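Local coordinates for protein ATP-dependent RNA helicase HrpB (Escherichia coli, PDB 6EUD) that hydrolyses ATP to ADP and phosphate as a DExH-box RNA helicase that can bind single-stranded RNA, at residues Q112-P115 / E116-V120; T207-M210 / L211-S215; R314-Q317 / A318-T321; G371-D374 / P375-S379; R721-E724 / D725-P728. All blocks are in the same frame, centred on the assembly; numbering follows the deposited sequence.

Interaction 1 of 5, residues Q112-P115 / E116-V120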
loop_
_atom_site.group_PDB
_atom_site.type_symbol
_atom_site.label_atom_id
_atom_site.label_comp_id
_atom_site.label_asym_id
_atom_site.label_seq_id
_atom_site.Cartn_x
_atom_site.Cartn_y
_atom_site.Cartn_z
ATOM N N GLN A 112 13.590 -16.655 -11.417
ATOM C CA GLN A 112 13.483 -17.426 -10.182
ATOM C C GLN A 112 14.081 -18.805 -10.344
ATOM O O GLN A 112 14.724 -19.321 -9.422
ATOM C CB GLN A 112 12.024 -17.553 -9.733
ATOM C CG GLN A 112 11.419 -16.274 -9.208
ATOM C CD GLN A 112 11.928 -15.901 -7.827
ATOM O OE1 GLN A 112 12.845 -16.522 -7.299
ATOM N NE2 GLN A 112 11.302 -14.896 -7.220
ATOM N N ARG A 113 13.848 -19.408 -11.508
ATOM C CA ARG A 113 14.353 -20.750 -11.779
ATOM C C ARG A 113 15.830 -20.734 -12.157
ATOM O O ARG A 113 16.593 -21.595 -11.709
ATOM C CB ARG A 113 13.550 -21.440 -12.879
ATOM C CG ARG A 113 12.156 -21.827 -12.477
ATOM C CD ARG A 113 11.368 -22.313 -13.673
ATOM N NE ARG A 113 12.226 -22.792 -14.758
ATOM C CZ ARG A 113 12.763 -24.011 -14.829
ATOM N NH1 ARG A 113 12.528 -24.914 -13.883
ATOM N NH2 ARG A 113 13.524 -24.338 -15.862
ATOM N N ASP A 114 16.219 -19.763 -12.982
ATOM C CA ASP A 114 17.606 -19.632 -13.397
ATOM C C ASP A 114 18.122 -18.246 -13.091
ATOM O O ASP A 114 18.085 -17.362 -13.949
ATOM C CB ASP A 114 17.759 -19.925 -14.883
ATOM C CG ASP A 114 19.213 -19.949 -15.322
ATOM O OD1 ASP A 114 20.106 -20.069 -14.451
ATOM O OD2 ASP A 114 19.468 -19.849 -16.543
ATOM N N PRO A 115 18.611 -18.055 -11.856
ATOM C CA PRO A 115 19.073 -16.760 -11.334
ATOM C C PRO A 115 20.325 -16.217 -12.036
ATOM O O PRO A 115 20.701 -15.066 -11.816
ATOM C CB PRO A 115 19.364 -17.065 -9.856
ATOM C CG PRO A 115 18.561 -18.281 -9.549
ATOM C CD PRO A 115 18.623 -19.092 -10.810
ATOM N N GLU A 116 20.967 -17.031 -12.866
ATOM C CA GLU A 116 22.091 -16.541 -13.651
ATOM C C GLU A 116 21.708 -16.430 -15.125
ATOM O O GLU A 116 22.519 -15.994 -15.944
ATOM C CB GLU A 116 23.312 -17.440 -13.463
ATOM C CG GLU A 116 24.150 -17.054 -12.258
ATOM C CD GLU A 116 24.983 -18.204 -11.734
ATOM O OE1 GLU A 116 25.366 -19.086 -12.537
ATOM O OE2 GLU A 116 25.248 -18.232 -10.511
ATOM N N LEU A 117 20.463 -16.804 -15.436
ATOM C CA LEU A 117 19.900 -16.723 -16.792
ATOM C C LEU A 117 20.863 -17.196 -17.878
ATOM O O LEU A 117 21.207 -16.437 -18.792
ATOM C CB LEU A 117 19.450 -15.294 -17.094
ATOM C CG LEU A 117 18.195 -14.808 -16.373
ATOM C CD1 LEU A 117 17.925 -13.362 -16.729
ATOM C CD2 LEU A 117 16.998 -15.677 -16.721
ATOM N N SER A 118 21.283 -18.454 -17.763
ATOM C CA SER A 118 22.293 -19.049 -18.632
ATOM C C SER A 118 21.954 -18.913 -20.114
ATOM O O SER A 118 20.818 -19.145 -20.521
ATOM C CB SER A 118 22.475 -20.528 -18.273
ATOM O OG SER A 118 22.758 -20.689 -16.890
ATOM N N GLY A 119 22.944 -18.528 -20.915
ATOM C CA GLY A 119 22.738 -18.321 -22.338
ATOM C C GLY A 119 22.225 -16.933 -22.695
ATOM O O GLY A 119 22.492 -16.435 -23.792
ATOM N N VAL A 120 21.492 -16.305 -21.778
ATOM C CA VAL A 120 20.937 -14.972 -22.011
ATOM C C VAL A 120 22.002 -13.885 -21.869
ATOM O O VAL A 120 22.761 -13.886 -20.905
ATOM C CB VAL A 120 19.781 -14.654 -21.025
ATOM C CG1 VAL A 120 19.058 -13.369 -21.435
ATOM C CG2 VAL A 120 18.818 -15.830 -20.920
#
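Asp114, where the chain drops out of the helical conformation after helix 106-113, bonds through both its backbone and its side chain to Leu117 and Ser118. The backbone part is the bond from Leu117 N to Asp114 O, 2.9 Å long. It closes a type I beta turn over Pro115 and Glu116. The side-chain part runs through the carboxylate. With CG anti to the backbone N (chi1 -174°), the group swings over the turn, and Ser118 N donates to OD2 at 2.6 Å, on the syn side but 32° out of the carboxylate plane. Ser118 OG adds a weak bond to the same OD2 at 3.4 Å, and one oxygen thus serves two donors of one residue. Beyond these bonds, a methyl group makes van der Waals contact with a carbonyl oxygen, Leu117 CD2 coming within 3.4 Å of Asp114 O. Pro115 packs against Trp370 of helix 361-370, and Arg150 takes the carbonyl oxygens of Glu116 and Val120. A type II turn from Leu117 to Val120 follows directly, with Gly119 at positive phi (86°). Here the two consecutive beta turns make the link from helix 106-113 to strand 120-125 within the first RecA-like domain, and that strand precedes the DEFH box.

Interaction 2 of 5, residues T207-M210 / L211-S215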
loop_
_atom_site.group_PDB
_atom_site.type_symbol
_atom_site.label_atom_id
_atom_site.label_comp_id
_atom_site.label_asym_id
_atom_site.label_seq_id
_atom_site.Cartn_x
_atom_site.Cartn_y
_atom_site.Cartn_z
ATOM N N THR A 207 -16.769 19.010 -25.732
ATOM C CA THR A 207 -16.195 18.422 -26.945
ATOM C C THR A 207 -16.871 18.956 -28.223
ATOM O O THR A 207 -16.189 19.270 -29.208
ATOM C CB THR A 207 -16.291 16.879 -26.899
ATOM O OG1 THR A 207 -15.571 16.398 -25.756
ATOM C CG2 THR A 207 -15.712 16.230 -28.140
ATOM N N ALA A 208 -18.197 19.076 -28.202
ATOM C CA ALA A 208 -18.923 19.599 -29.355
ATOM C C ALA A 208 -18.553 21.048 -29.594
ATOM O O ALA A 208 -18.527 21.507 -30.739
ATOM C CB ALA A 208 -20.440 19.463 -29.161
ATOM N N GLU A 209 -18.258 21.768 -28.518
ATOM C CA GLU A 209 -17.871 23.155 -28.645
ATOM C C GLU A 209 -16.464 23.287 -29.234
ATOM O O GLU A 209 -16.197 24.203 -30.005
ATOM C CB GLU A 209 -17.965 23.854 -27.291
ATOM C CG GLU A 209 -17.512 25.323 -27.294
ATOM C CD GLU A 209 -18.397 26.235 -28.163
ATOM O OE1 GLU A 209 -19.490 25.802 -28.606
ATOM O OE2 GLU A 209 -17.999 27.397 -28.397
ATOM N N MET A 210 -15.560 22.384 -28.876
ATOM C CA MET A 210 -14.245 22.377 -29.500
ATOM C C MET A 210 -14.310 22.091 -31.011
ATOM O O MET A 210 -13.596 22.703 -31.809
ATOM C CB MET A 210 -13.345 21.363 -28.814
ATOM C CG MET A 210 -11.877 21.576 -29.154
ATOM S SD MET A 210 -10.868 21.579 -27.717
ATOM C CE MET A 210 -9.307 21.732 -28.491
ATOM N N LEU A 211 -15.189 21.170 -31.382
ATOM C CA LEU A 211 -15.408 20.813 -32.771
ATOM C C LEU A 211 -15.955 22.000 -33.542
ATOM O O LEU A 211 -15.695 22.164 -34.726
ATOM C CB LEU A 211 -16.376 19.629 -32.869
ATOM C CG LEU A 211 -15.852 18.309 -32.296
ATOM C CD1 LEU A 211 -16.929 17.228 -32.312
ATOM C CD2 LEU A 211 -14.639 17.862 -33.071
ATOM N N ARG A 212 -16.725 22.832 -32.858
ATOM C CA ARG A 212 -17.371 23.960 -33.505
ATOM C C ARG A 212 -16.386 25.092 -33.755
ATOM O O ARG A 212 -16.485 25.788 -34.746
ATOM C CB ARG A 212 -18.537 24.463 -32.662
ATOM C CG ARG A 212 -19.437 25.486 -33.372
ATOM C CD ARG A 212 -20.429 26.143 -32.407
ATOM N NE ARG A 212 -19.752 27.015 -31.448
ATOM C CZ ARG A 212 -19.380 28.269 -31.705
ATOM N NH1 ARG A 212 -19.623 28.815 -32.896
ATOM N NH2 ARG A 212 -18.764 28.989 -30.773
ATOM N N GLN A 213 -15.441 25.284 -32.847
ATOM C CA GLN A 213 -14.541 26.415 -32.962
ATOM C C GLN A 213 -13.251 26.062 -33.680
ATOM O O GLN A 213 -12.590 26.934 -34.239
ATOM C CB GLN A 213 -14.216 26.983 -31.579
ATOM C CG GLN A 213 -15.386 27.655 -30.900
ATOM C CD GLN A 213 -14.958 28.419 -29.665
ATOM O OE1 GLN A 213 -13.808 28.848 -29.554
ATOM N NE2 GLN A 213 -15.879 28.584 -28.721
ATOM N N GLU A 214 -12.887 24.790 -33.663
ATOM C CA GLU A 214 -11.558 24.410 -34.108
ATOM C C GLU A 214 -11.643 23.381 -35.219
ATOM O O GLU A 214 -12.605 22.627 -35.335
ATOM C CB GLU A 214 -10.700 23.865 -32.952
ATOM C CG GLU A 214 -10.687 24.698 -31.675
ATOM C CD GLU A 214 -10.079 26.066 -31.856
ATOM O OE1 GLU A 214 -9.351 26.283 -32.852
ATOM O OE2 GLU A 214 -10.329 26.925 -30.983
ATOM N N SER A 215 -10.619 23.393 -36.052
ATOM C CA SER A 215 -10.513 22.498 -37.188
ATOM C C SER A 215 -9.762 21.226 -36.797
ATOM O O SER A 215 -8.851 21.274 -35.973
ATOM C CB SER A 215 -9.805 23.219 -38.341
ATOM O OG SER A 215 -9.295 22.291 -39.275
#
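Glu209 reaches one turn ahead along helix 199-213 to Arg212 and Gln213, while on another side of the same helix Thr207, Met210 and Leu211 are packed into the domain. The buried side is tight. Met210 lies on Leu289, Val291, Ile334 and Leu336 of the central sheet and brings its CG to 4.2 Å from Glu214 CG as the two chains pass at a slant. Leu211 rests its CG 3.3 Å from Thr207 O, beside the 3.1 Å helical bond from Leu211 N to that oxygen, and its side chain continues onto Leu218. Glu214 N closes the helix end on Met210 O at 2.9 Å, and the Glu214 carboxylate goes on to a salt bridge with Arg189.

The outer side is built of long polar chains. Arg212 grips Glu209 side-on with two nitrogens, NE to OE1 at 3.1 Å and NH2 to OE2 at 3.0 Å, both oxygens lying close to the guanidinium plane. The carboxylate is turned 38° from that plane, so the fork is twisted. Glu209 CG stands anti to the backbone N, and the chain then bends at chi2 (64°). Gln213 NE2 donates to OE2 as well, with its amide nearly perpendicular (87°) to the carboxylate; the modelled separation is very short and its exact length doubtful. The two Arg212 bonds, one to each oxygen, would tend to stabilise the negative charge of the carboxylate and to limit rotation about its last bond, with Gln213 as a possible addition.

Interaction 3 of 5, residues R314-Q317 / A318-T321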
loop_
_atom_site.group_PDB
_atom_site.type_symbol
_atom_site.label_atom_id
_atom_site.label_comp_id
_atom_site.label_asym_id
_atom_site.label_seq_id
_atom_site.Cartn_x
_atom_site.Cartn_y
_atom_site.Cartn_z
ATOM N N ARG A 314 -7.476 12.207 -10.258
ATOM C CA ARG A 314 -6.852 13.192 -11.139
ATOM C C ARG A 314 -5.587 12.648 -11.725
ATOM O O ARG A 314 -4.802 11.978 -11.054
ATOM C CB ARG A 314 -6.552 14.493 -10.393
ATOM C CG ARG A 314 -7.773 15.350 -10.221
ATOM C CD ARG A 314 -8.306 15.851 -11.554
ATOM N NE ARG A 314 -9.648 16.392 -11.401
ATOM C CZ ARG A 314 -9.913 17.603 -10.928
ATOM N NH1 ARG A 314 -8.920 18.408 -10.580
ATOM N NH2 ARG A 314 -11.174 18.011 -10.812
ATOM N N VAL A 315 -5.411 12.940 -12.996
ATOM C CA VAL A 315 -4.238 12.559 -13.760
ATOM C C VAL A 315 -3.086 13.502 -13.371
ATOM O O VAL A 315 -3.322 14.636 -12.955
ATOM C CB VAL A 315 -4.601 12.609 -15.269
ATOM C CG1 VAL A 315 -3.402 12.581 -16.162
ATOM C CG2 VAL A 315 -5.568 11.467 -15.607
ATOM N N SER A 316 -1.848 13.035 -13.451
ATOM C CA SER A 316 -0.718 13.886 -13.092
ATOM C C SER A 316 -0.392 14.926 -14.171
ATOM O O SER A 316 -0.851 14.813 -15.302
ATOM C CB SER A 316 0.515 13.031 -12.820
ATOM O OG SER A 316 1.046 12.525 -14.033
ATOM N N GLN A 317 0.409 15.925 -13.808
ATOM C CA GLN A 317 0.866 16.906 -14.772
ATOM C C GLN A 317 1.641 16.253 -15.916
ATOM O O GLN A 317 1.457 16.624 -17.085
ATOM C CB GLN A 317 1.732 17.973 -14.099
ATOM C CG GLN A 317 1.017 18.713 -12.974
ATOM C CD GLN A 317 1.767 19.960 -12.508
ATOM O OE1 GLN A 317 2.400 20.638 -13.307
ATOM N NE2 GLN A 317 1.704 20.255 -11.212
ATOM N N ALA A 318 2.503 15.291 -15.600
ATOM C CA ALA A 318 3.275 14.641 -16.657
ATOM C C ALA A 318 2.353 13.940 -17.667
ATOM O O ALA A 318 2.559 14.042 -18.876
ATOM C CB ALA A 318 4.292 13.655 -16.071
ATOM N N SER A 319 1.311 13.265 -17.201
ATOM C CA SER A 319 0.444 12.604 -18.175
ATOM C C SER A 319 -0.539 13.569 -18.834
ATOM O O SER A 319 -0.931 13.361 -19.980
ATOM C CB SER A 319 -0.298 11.426 -17.550
ATOM O OG SER A 319 -0.521 11.625 -16.186
ATOM N N MET A 320 -0.923 14.636 -18.148
ATOM C CA MET A 320 -1.717 15.653 -18.828
ATOM C C MET A 320 -0.909 16.246 -19.987
ATOM O O MET A 320 -1.432 16.500 -21.087
ATOM C CB MET A 320 -2.152 16.737 -17.856
ATOM C CG MET A 320 -3.432 16.377 -17.062
ATOM S SD MET A 320 -4.126 17.778 -16.160
ATOM C CE MET A 320 -2.819 18.055 -14.964
ATOM N N THR A 321 0.382 16.422 -19.749
ATOM C CA THR A 321 1.288 16.938 -20.770
ATOM C C THR A 321 1.512 15.899 -21.871
ATOM O O THR A 321 1.528 16.230 -23.056
ATOM C CB THR A 321 2.627 17.370 -20.148
ATOM O OG1 THR A 321 2.393 18.516 -19.320
ATOM C CG2 THR A 321 3.620 17.743 -21.208
#
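Ser316 and Ser319 face each other at the start of helix 317-325, where Ser316 occupies the N-cap position. Their hydroxyls are hydrogen-bonded, OG to OG at 2.8 Å, and either may be the donor. Ser316 OG stands between its backbone N and carbonyl carbon (chi1 74°), a setting that turns it toward the first helical turn. The first two helical bonds begin here as well: Met320 N donates to Ser316 O at 2.9 Å, and Thr321 N to Gln317 O at 2.9 Å, with N-H angles of 160° and 154°. A small apolar contact completes this inner shell, Val315 CG1 meeting Met320 CG at 3.9 Å.

The next shell fixes these groups. Ser351 OG bonds Ser316 OG and, weakly, Ser319 OG, so three hydroxyls gather on one side of the helix start. The extended Gln317 chain carries NE2 to Ala347 O, while the backbones of Gln317 and Ala318 pair with Ala348 and Ala349. Met320 also lies on Asp292 and Ala294 of strand 287-302, which tucks the helix against the sheet of the second RecA-like domain. As in related DExH helicases, this helix carries the start of the QRxGRxGR motif (motif VI). Met320 is bent at its last torsion, and the bend returns its CE to the helix start, 3.8 Å from Ser316 O.

Interaction 4 of 5, residues G371-D374 / P375-S379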
loop_
_atom_site.group_PDB
_atom_site.type_symbol
_atom_site.label_atom_id
_atom_site.label_comp_id
_atom_site.label_asym_id
_atom_site.label_seq_id
_atom_site.Cartn_x
_atom_site.Cartn_y
_atom_site.Cartn_z
ATOM N N GLY A 371 15.395 -14.835 -2.008
ATOM C CA GLY A 371 16.376 -14.909 -0.950
ATOM C C GLY A 371 16.543 -13.584 -0.245
ATOM O O GLY A 371 17.387 -13.427 0.631
ATOM N N CYS A 372 15.723 -12.626 -0.637
ATOM C CA CYS A 372 15.756 -11.289 -0.063
ATOM C C CYS A 372 15.009 -11.290 1.274
ATOM O O CYS A 372 13.834 -11.664 1.334
ATOM C CB CYS A 372 15.142 -10.286 -1.054
ATOM S SG CYS A 372 15.272 -8.553 -0.616
ATOM N N SER A 373 15.687 -10.887 2.347
ATOM C CA SER A 373 15.053 -10.869 3.666
ATOM C C SER A 373 14.271 -9.572 3.921
ATOM O O SER A 373 13.316 -9.564 4.697
ATOM C CB SER A 373 16.096 -11.091 4.771
ATOM O OG SER A 373 17.133 -10.129 4.719
ATOM N N ASP A 374 14.671 -8.487 3.260
ATOM C CA ASP A 374 13.983 -7.198 3.387
ATOM C C ASP A 374 13.984 -6.438 2.054
ATOM O O ASP A 374 15.032 -6.257 1.444
ATOM C CB ASP A 374 14.646 -6.357 4.486
ATOM C CG ASP A 374 13.927 -5.032 4.751
ATOM O OD1 ASP A 374 13.493 -4.814 5.903
ATOM O OD2 ASP A 374 13.829 -4.191 3.832
ATOM N N PRO A 375 12.808 -5.969 1.609
ATOM C CA PRO A 375 12.699 -5.378 0.272
ATOM C C PRO A 375 13.667 -4.221 0.021
ATOM O O PRO A 375 14.032 -3.977 -1.124
ATOM C CB PRO A 375 11.246 -4.899 0.228
ATOM C CG PRO A 375 10.529 -5.815 1.163
ATOM C CD PRO A 375 11.501 -6.032 2.288
ATOM N N ALA A 376 14.101 -3.542 1.077
ATOM C CA ALA A 376 15.017 -2.411 0.932
ATOM C C ALA A 376 16.381 -2.809 0.354
ATOM O O ALA A 376 17.055 -1.982 -0.262
ATOM C CB ALA A 376 15.201 -1.709 2.272
ATOM N N GLN A 377 16.782 -4.066 0.552
ATOM C CA GLN A 377 18.042 -4.582 0.013
ATOM C C GLN A 377 18.129 -4.441 -1.506
ATOM O O GLN A 377 19.206 -4.242 -2.053
ATOM C CB GLN A 377 18.230 -6.054 0.386
ATOM C CG GLN A 377 18.097 -6.381 1.862
ATOM C CD GLN A 377 17.863 -7.870 2.089
ATOM O OE1 GLN A 377 17.875 -8.658 1.143
ATOM N NE2 GLN A 377 17.652 -8.260 3.342
ATOM N N MET A 378 16.990 -4.553 -2.181
ATOM C CA MET A 378 16.932 -4.441 -3.637
ATOM C C MET A 378 16.988 -2.984 -4.073
ATOM O O MET A 378 16.799 -2.086 -3.255
ATOM C CB MET A 378 15.648 -5.076 -4.173
ATOM C CG MET A 378 15.267 -6.386 -3.507
ATOM S SD MET A 378 16.111 -7.790 -4.235
ATOM C CE MET A 378 15.409 -7.755 -5.876
ATOM N N SER A 379 17.211 -2.756 -5.367
ATOM C CA SER A 379 17.181 -1.412 -5.940
ATOM C C SER A 379 15.861 -1.128 -6.662
ATOM O O SER A 379 15.620 -1.629 -7.759
ATOM C CB SER A 379 18.355 -1.211 -6.902
ATOM O OG SER A 379 19.607 -1.251 -6.218
#
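Gln377 folds back over Ser373 and Asp374 in the loop between helices 361-370 and 386-398, where a Schellman motif at Gly371 ends the first helix and an Asx turn at Asp374 opens the 3-10 segment 375-377. Taken from the backbone outward, Gln377 CB lies 4.0 Å from Cys372 SG. CG is 3.1 Å from Asp374 O, the oxygen that also receives Gln377 N at 2.9 Å. CD passes the same oxygen, so the side chain runs past the very carbonyl to which its own backbone N is hydrogen-bonded. At the tip the amide parts its two atoms: OE1 accepts a weak bond from Ser373 N at 3.3 Å, while NE2 donates to Ser373 OG, a bond modelled so short that its length is doubtful. Beside this amide, Cys372 SG touches Met378 CG at 3.6 Å; both side chains lie on Leu367, and Met378 also reaches Ala140 and Leu141 of helix 133-145, joining this loop to the first RecA-like domain. The Asx turn itself is set by Asp374, whose CG is anti to the backbone N (chi1 -176°): OD2 receives Ala376 N at 2.8 Å, with an N-H angle of 160°, on its anti lone pair.

Interaction 5 of 5, residues R721-E724 / D725-P728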
loop_
_atom_site.group_PDB
_atom_site.type_symbol
_atom_site.label_atom_id
_atom_site.label_comp_id
_atom_site.label_asym_id
_atom_site.label_seq_id
_atom_site.Cartn_x
_atom_site.Cartn_y
_atom_site.Cartn_z
ATOM N N ARG A 721 6.637 18.903 39.911
ATOM C CA ARG A 721 5.336 18.625 39.328
ATOM C C ARG A 721 5.499 18.430 37.824
ATOM O O ARG A 721 5.722 19.385 37.068
ATOM C CB ARG A 721 4.349 19.769 39.641
ATOM C CG ARG A 721 2.864 19.467 39.359
ATOM C CD ARG A 721 2.103 20.732 38.881
ATOM N NE ARG A 721 2.426 21.873 39.728
ATOM C CZ ARG A 721 2.501 23.135 39.317
ATOM N NH1 ARG A 721 2.278 23.459 38.048
ATOM N NH2 ARG A 721 2.817 24.075 40.190
ATOM N N TYR A 722 5.427 17.185 37.380
ATOM C CA TYR A 722 5.577 16.933 35.958
ATOM C C TYR A 722 4.239 17.047 35.257
ATOM O O TYR A 722 3.174 16.961 35.876
ATOM C CB TYR A 722 6.191 15.557 35.707
ATOM C CG TYR A 722 7.613 15.442 36.198
ATOM C CD1 TYR A 722 8.683 15.737 35.366
ATOM C CD2 TYR A 722 7.883 15.072 37.514
ATOM C CE1 TYR A 722 9.985 15.641 35.829
ATOM C CE2 TYR A 722 9.167 14.962 37.974
ATOM C CZ TYR A 722 10.210 15.249 37.129
ATOM O OH TYR A 722 11.484 15.151 37.593
ATOM N N HIS A 723 4.318 17.249 33.955
ATOM C CA HIS A 723 3.158 17.465 33.132
ATOM C C HIS A 723 3.471 16.949 31.729
ATOM O O HIS A 723 4.635 16.963 31.303
ATOM C CB HIS A 723 2.790 18.944 33.119
ATOM C CG HIS A 723 1.471 19.230 32.485
ATOM N ND1 HIS A 723 1.313 19.338 31.119
ATOM C CD2 HIS A 723 0.244 19.432 33.023
ATOM C CE1 HIS A 723 0.045 19.594 30.845
ATOM N NE2 HIS A 723 -0.622 19.659 31.980
ATOM N N GLU A 724 2.446 16.493 31.011
ATOM C CA GLU A 724 2.664 15.914 29.683
ATOM C C GLU A 724 3.223 16.954 28.727
ATOM O O GLU A 724 4.061 16.617 27.891
ATOM C CB GLU A 724 1.372 15.284 29.114
ATOM C CG GLU A 724 0.216 16.232 28.858
ATOM C CD GLU A 724 -0.793 16.297 30.011
ATOM O OE1 GLU A 724 -0.521 15.746 31.106
ATOM O OE2 GLU A 724 -1.870 16.907 29.813
ATOM N N ASP A 725 2.787 18.209 28.885
ATOM C CA ASP A 725 3.145 19.301 27.982
ATOM C C ASP A 725 3.914 20.454 28.665
ATOM O O ASP A 725 4.894 20.964 28.113
ATOM C CB ASP A 725 1.876 19.865 27.310
ATOM C CG ASP A 725 1.231 18.882 26.331
ATOM O OD1 ASP A 725 1.965 18.155 25.619
ATOM O OD2 ASP A 725 -0.017 18.823 26.291
ATOM N N ASN A 726 3.463 20.889 29.838
ATOM C CA ASN A 726 4.079 22.038 30.504
ATOM C C ASN A 726 5.463 21.701 31.052
ATOM O O ASN A 726 5.746 20.540 31.368
ATOM C CB ASN A 726 3.194 22.552 31.655
ATOM C CG ASN A 726 1.793 22.947 31.200
ATOM O OD1 ASN A 726 1.578 23.335 30.052
ATOM N ND2 ASN A 726 0.830 22.852 32.115
ATOM N N PRO A 727 6.337 22.715 31.170
ATOM C CA PRO A 727 7.621 22.460 31.838
ATOM C C PRO A 727 7.447 21.928 33.264
ATOM O O PRO A 727 6.470 22.260 33.929
ATOM C CB PRO A 727 8.302 23.836 31.835
ATOM C CG PRO A 727 7.680 24.558 30.663
ATOM C CD PRO A 727 6.244 24.088 30.644
ATOM N N PRO A 728 8.387 21.095 33.726
ATOM C CA PRO A 728 8.335 20.618 35.112
ATOM C C PRO A 728 8.408 21.796 36.086
ATOM O O PRO A 728 9.231 22.714 35.904
ATOM C CB PRO A 728 9.561 19.709 35.220
ATOM C CG PRO A 728 10.499 20.226 34.155
ATOM C CD PRO A 728 9.644 20.732 33.048
HETATM O O HOH W 1 4.482 20.789 35.231
HETATM O O HOH W 2 6.849 18.401 33.027
HETATM O O HOH W 3 6.151 18.389 29.600
#
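His723 ND1 is gripped by two successive backbone N-H groups, Asp725 N and Asn726 N, each 2.9 Å away. The bonds are nearly straight, but the donors are not equally placed: Asp725 N is tilted moderately from the ring plane, whereas Asn726 N stands 39° out of it. With CG anti to its own backbone N (chi1 -170°), the imidazole lies inside the bend that it bridges.

Its two faces are both occupied. The Asn726 amide stacks on one, its plane 13° from that of the ring, with ND2 3.4 Å above the ring plane and over the centre. On the opposite face Glu724 OE1 lies 3.9 Å above the plane.

Farther along, the strands of this hairpin, 717-721 and 729-733, draw together. Water 1 bridges Arg721 O and Pro727 O, donating to both, and water 2 accepts from His723 N and lies 2.9 Å from Asn726 O. Pro728 CB packs obliquely on the Tyr722 ring, 4.1 Å from CD1, and both residues also meet Trp646 of helix 631-646. The Tyr722 hydroxyl is held by Pro707 O, and Arg721 pairs with Glu756.

Because ND1 accepts two N-H groups, it most likely carries no proton itself; the two donors would tend to disfavour the doubly protonated cation, with the nearby carboxylates at most a modest opposing influence.

From the N terminus, interaction 1 turns the chain from helix 106-113 into strand 120-125 of the first RecA-like domain. Interactions 2 and 3 both belong to the second: one closes the end of helix 199-213, the other starts helix 317-325, and their centres are 23 Å apart. Interaction 4 shapes the loop leaving helix 361-370; its nearest atoms are about 6 Å from interaction 1, and the same helix meets residues of both, linking the two without direct touch. Interaction 5 rounds a hairpin in the C-terminal region, its centre 44 Å from that of interaction 4, its closest neighbour. All five are local and sequential; none nests or crosses.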